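Local atomic coordinates of mandelate racemase/muconate lactonizing enzyme (Roseovarius nubinhibens, PDB entry 2QDD), a protein that is of unknown specific function but, as a magnesium-binding member of the mandelate racemase/muconate lactonizing enzyme family, probably acts on a carboxylate substrate. Residues L81-L86 against W112-Q117; A72-H77 against L95-H100. All blocks are in the same frame, centred on the assembly; numbering follows the deposited sequence.

Interaction 1 of 2, residues L81-L86 against W112-Q117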
# COMPACT_ATOMS: atom_id res chain seq x y z
N LEU A 81 20.55 -42.76 -4.09
CA LEU A 81 20.80 -41.54 -3.32
C LEU A 81 21.42 -41.86 -1.96
O LEU A 81 21.12 -42.90 -1.36
CB LEU A 81 19.52 -40.72 -3.13
CG LEU A 81 18.77 -40.14 -4.33
CD1 LEU A 81 17.60 -39.30 -3.86
CD2 LEU A 81 19.66 -39.33 -5.25
N ASP A 82 22.29 -40.97 -1.50
CA ASP A 82 22.68 -40.89 -0.09
C ASP A 82 21.54 -40.27 0.74
O ASP A 82 21.24 -39.07 0.60
CB ASP A 82 23.95 -40.03 0.03
CG ASP A 82 24.70 -40.26 1.34
OD1 ASP A 82 24.07 -40.65 2.35
OD2 ASP A 82 25.93 -40.03 1.34
N PRO A 83 20.92 -41.07 1.63
CA PRO A 83 19.78 -40.59 2.42
C PRO A 83 20.17 -39.68 3.59
O PRO A 83 19.30 -39.20 4.31
CB PRO A 83 19.15 -41.89 2.94
CG PRO A 83 20.29 -42.84 3.04
CD PRO A 83 21.25 -42.48 1.94
N ARG A 84 21.48 -39.47 3.77
CA ARG A 84 21.99 -38.55 4.78
C ARG A 84 21.97 -37.10 4.30
O ARG A 84 21.83 -36.18 5.11
CB ARG A 84 23.41 -38.94 5.19
CG ARG A 84 23.52 -40.29 5.90
CD ARG A 84 24.96 -40.75 6.05
NE ARG A 84 25.63 -40.89 4.76
CZ ARG A 84 26.93 -41.17 4.60
NH1 ARG A 84 27.72 -41.36 5.65
NH2 ARG A 84 27.43 -41.25 3.37
N SER A 85 22.13 -36.92 2.99
CA SER A 85 22.06 -35.60 2.36
C SER A 85 20.61 -35.19 2.13
O SER A 85 20.07 -35.37 1.04
CB SER A 85 22.82 -35.61 1.03
OG SER A 85 24.22 -35.65 1.24
N LEU A 86 19.98 -34.66 3.18
CA LEU A 86 18.52 -34.57 3.26
C LEU A 86 17.90 -33.49 2.37
O LEU A 86 16.89 -33.74 1.71
CB LEU A 86 18.08 -34.34 4.71
CG LEU A 86 17.71 -35.60 5.48
CD1 LEU A 86 17.79 -35.30 6.95
CD2 LEU A 86 16.31 -36.03 5.10
N TRP A 112 15.18 -39.16 7.48
CA TRP A 112 15.49 -38.59 8.79
C TRP A 112 15.80 -39.69 9.82
O TRP A 112 16.76 -39.58 10.57
CB TRP A 112 14.34 -37.69 9.30
CG TRP A 112 14.46 -36.25 8.87
CD1 TRP A 112 13.87 -35.67 7.79
CD2 TRP A 112 15.20 -35.20 9.52
NE1 TRP A 112 14.20 -34.34 7.71
CE2 TRP A 112 15.01 -34.02 8.77
CE3 TRP A 112 16.00 -35.15 10.67
CZ2 TRP A 112 15.60 -32.80 9.11
CZ3 TRP A 112 16.59 -33.92 11.02
CH2 TRP A 112 16.39 -32.77 10.24
N ASP A 113 14.96 -40.73 9.82
CA ASP A 113 15.17 -41.96 10.60
C ASP A 113 16.55 -42.59 10.39
O ASP A 113 17.22 -42.91 11.37
CB ASP A 113 14.07 -42.98 10.25
CG ASP A 113 13.91 -44.08 11.30
OD1 ASP A 113 14.54 -44.02 12.39
OD2 ASP A 113 13.14 -45.02 11.03
N ILE A 114 16.96 -42.73 9.13
CA ILE A 114 18.29 -43.25 8.77
C ILE A 114 19.41 -42.34 9.29
O ILE A 114 20.36 -42.82 9.92
CB ILE A 114 18.42 -43.47 7.23
CG1 ILE A 114 17.55 -44.65 6.78
CG2 ILE A 114 19.88 -43.72 6.82
CD1 ILE A 114 17.20 -44.62 5.30
N LEU A 115 19.28 -41.04 9.04
CA LEU A 115 20.25 -40.04 9.52
C LEU A 115 20.41 -40.04 11.05
O LEU A 115 21.53 -39.94 11.55
CB LEU A 115 19.88 -38.63 9.04
CG LEU A 115 20.86 -37.55 9.51
CD1 LEU A 115 22.18 -37.61 8.75
CD2 LEU A 115 20.26 -36.16 9.48
N GLY A 116 19.30 -40.18 11.77
CA GLY A 116 19.33 -40.29 13.22
C GLY A 116 20.06 -41.52 13.74
O GLY A 116 20.80 -41.43 14.72
N GLN A 117 19.86 -42.66 13.08
CA GLN A 117 20.55 -43.91 13.42
C GLN A 117 22.04 -43.86 13.12
O GLN A 117 22.85 -44.33 13.93
CB GLN A 117 19.91 -45.08 12.69
CG GLN A 117 18.53 -45.46 13.20
CD GLN A 117 17.84 -46.47 12.31
OE1 GLN A 117 18.32 -47.59 12.12
NE2 GLN A 117 16.70 -46.07 11.75

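Interaction 2 of 2, residues A72-H77 against L95-H100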
# COMPACT_ATOMS: atom_id res chain seq x y z
N ALA A 72 5.87 -44.91 -6.67
CA ALA A 72 6.22 -45.58 -7.93
C ALA A 72 7.00 -44.70 -8.91
O ALA A 72 8.05 -45.10 -9.41
CB ALA A 72 4.95 -46.14 -8.62
N THR A 73 6.47 -43.50 -9.16
CA THR A 73 7.12 -42.50 -10.02
C THR A 73 8.48 -42.05 -9.48
O THR A 73 9.44 -41.92 -10.25
CB THR A 73 6.18 -41.30 -10.25
OG1 THR A 73 5.11 -41.71 -11.10
CG2 THR A 73 6.90 -40.13 -10.89
N LEU A 74 8.56 -41.84 -8.17
CA LEU A 74 9.79 -41.34 -7.55
C LEU A 74 10.88 -42.39 -7.35
O LEU A 74 12.06 -42.07 -7.44
CB LEU A 74 9.50 -40.61 -6.24
CG LEU A 74 8.98 -39.18 -6.37
CD1 LEU A 74 8.47 -38.70 -5.03
CD2 LEU A 74 10.08 -38.25 -6.87
N ALA A 75 10.46 -43.63 -7.09
CA ALA A 75 11.37 -44.76 -6.78
C ALA A 75 12.66 -44.95 -7.60
O ALA A 75 13.73 -45.08 -7.01
CB ALA A 75 10.61 -46.08 -6.63
N PRO A 76 12.57 -44.95 -8.96
CA PRO A 76 13.81 -45.02 -9.76
C PRO A 76 14.85 -43.93 -9.48
O PRO A 76 16.04 -44.13 -9.71
CB PRO A 76 13.31 -44.89 -11.21
CG PRO A 76 11.91 -45.35 -11.17
CD PRO A 76 11.38 -44.92 -9.84
N HIS A 77 14.38 -42.79 -8.97
CA HIS A 77 15.23 -41.63 -8.75
C HIS A 77 15.79 -41.57 -7.34
O HIS A 77 16.83 -40.97 -7.11
CB HIS A 77 14.47 -40.35 -9.12
CG HIS A 77 13.93 -40.38 -10.52
ND1 HIS A 77 12.63 -40.73 -10.81
CD2 HIS A 77 14.53 -40.13 -11.71
CE1 HIS A 77 12.44 -40.68 -12.12
NE2 HIS A 77 13.58 -40.32 -12.69
N LEU A 95 12.28 -32.01 -8.09
CA LEU A 95 12.65 -32.04 -9.50
C LEU A 95 11.84 -33.08 -10.28
O LEU A 95 11.40 -32.82 -11.40
CB LEU A 95 14.14 -32.35 -9.65
CG LEU A 95 14.99 -31.43 -10.52
CD1 LEU A 95 16.42 -31.39 -9.99
CD2 LEU A 95 14.96 -31.89 -11.97
N GLN A 96 11.64 -34.24 -9.67
CA GLN A 96 11.14 -35.41 -10.39
C GLN A 96 9.63 -35.53 -10.30
O GLN A 96 9.00 -36.17 -11.15
CB GLN A 96 11.82 -36.70 -9.91
CG GLN A 96 13.32 -36.80 -10.24
CD GLN A 96 13.65 -36.72 -11.73
OE1 GLN A 96 12.84 -37.07 -12.59
NE2 GLN A 96 14.85 -36.25 -12.03
N LEU A 97 9.05 -34.92 -9.27
CA LEU A 97 7.60 -34.84 -9.15
C LEU A 97 7.22 -33.56 -8.39
O LEU A 97 7.20 -33.56 -7.17
CB LEU A 97 7.05 -36.08 -8.45
CG LEU A 97 5.54 -36.23 -8.26
CD1 LEU A 97 4.83 -36.43 -9.59
CD2 LEU A 97 5.24 -37.36 -7.30
N PRO A 98 6.94 -32.46 -9.12
CA PRO A 98 6.46 -31.24 -8.45
C PRO A 98 5.17 -31.45 -7.66
O PRO A 98 4.39 -32.35 -7.96
CB PRO A 98 6.24 -30.26 -9.62
CG PRO A 98 7.09 -30.79 -10.74
CD PRO A 98 7.08 -32.27 -10.58
N GLY A 99 4.96 -30.62 -6.63
CA GLY A 99 3.82 -30.77 -5.71
C GLY A 99 3.85 -32.09 -4.96
O GLY A 99 4.91 -32.55 -4.54
N HIS A 100 2.67 -32.69 -4.82
CA HIS A 100 2.48 -33.99 -4.16
C HIS A 100 3.24 -34.10 -2.85
O HIS A 100 4.02 -35.03 -2.66
CB HIS A 100 2.84 -35.14 -5.11
CG HIS A 100 2.04 -35.17 -6.37
ND1 HIS A 100 2.42 -34.48 -7.50
CD2 HIS A 100 0.88 -35.79 -6.67
CE1 HIS A 100 1.53 -34.69 -8.45
NE2 HIS A 100 0.58 -35.48 -7.97

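Interaction 1 of 2, residues L81-L86 against W112-Q117
Leu-86 sets its CD1 methyl over the face of the Trp-112 indole, 3.6 Å from the centroid of the five-membered ring and 13° off its normal, a CH-pi contact. CD2 stands on the same face, nearest Trp-112 CD1, so both methyls of the leucine cover one side of the indole. NE1 of the indole is hydrogen-bonded to Thr-275 OG1 of helix 274-287, which helps fix the ring's rotation. Leu-86 CD1 also meets Leu-115 CD2 at 3.6 Å. Leu-115 has CG anti to its backbone N (chi1 -180°), and its second branch, CD1, packs 4.0 Å from Arg-84 CB. Pro-83 completes the row, its CG 3.9 Å from Ile-114 CG2. No hydrogen bond crosses the contact. Arg-84, bent at chi3 (-60°), instead turns its guanidinium away from the helix and grips Asp-82 side-on in a salt bridge: NE hydrogen-bonds Asp-82 OD1 at 2.9 Å, almost straight, and NH2 bonds OD2 at 2.8 Å. Asp-82 OD1 also accepts from Arg-84 N, closing an Asx turn. Leu-121 of a second subunit packs on Arg-84 and Leu-115. A type I turn leading into helix 86-96 packs on helix 101-119, within the helical part of the N-terminal capping domain of the enolase superfamily.

Interaction 2 of 2, residues A72-H77 against L95-H100
With CG anti to its carbonyl carbon (chi1 -67°) and the chain folded back at chi2 (-58°), Gln-96 lays its amide over the imidazole of His-77, whose CG also lies anti to its carbonyl carbon. This joins helix 64-78 to the end of helix 86-96 in the helical part of the enolase-superfamily capping domain. Ring and amide planes are 8° apart, a stacked pair; Gln-96 CG adds a CH-pi contact, 3.9 Å from the ring centroid. Gln-96 OE1 sits above the ring near its rim, where the angle is too poor for a hydrogen bond to NE2. The ring's edge faces Thr-73 O, to which ND1 makes a weak bond of 3.5 Å. An alanine in place of His-77 would probably leave the Gln-96 amide without its stacking partner and free to turn. Deeper in, Leu-74 CD2 touches Gln-96 CB at 3.8 Å and Leu-97 CB at 4.0 Å. A third subunit covers this region: its His-57 meets the His-77 ring and hydrogen-bonds Gln-96 O, while its His-63 hydrogen-bonds Thr-73 OG1. Beyond the helix end, His-100 ND1 donates to Pro-98 O at 2.9 Å, the oxygen lying near the imidazole plane.

How the interactions relate
Interactions 1 and 2 lie in the helical part of the N-terminal domain, their centres about 18 Å apart, and have helix 86-96 in common: interaction 1 holds its start against helix 101-119, interaction 2 its end against helix 64-78. Helix 101-119 also backs interaction 2, where Val-103 and Ile-107 pack on Leu-74. Interaction 1 is buried and aliphatic, closed over an indole, with its charged pair kept on the turn itself. Interaction 2 is only partly buried and mixes a polar stack with a leucine pair. Both adjoin other subunits, but different ones. Neither is close to the metal-binding residues, and neither has a hydrogen bond between its two segments.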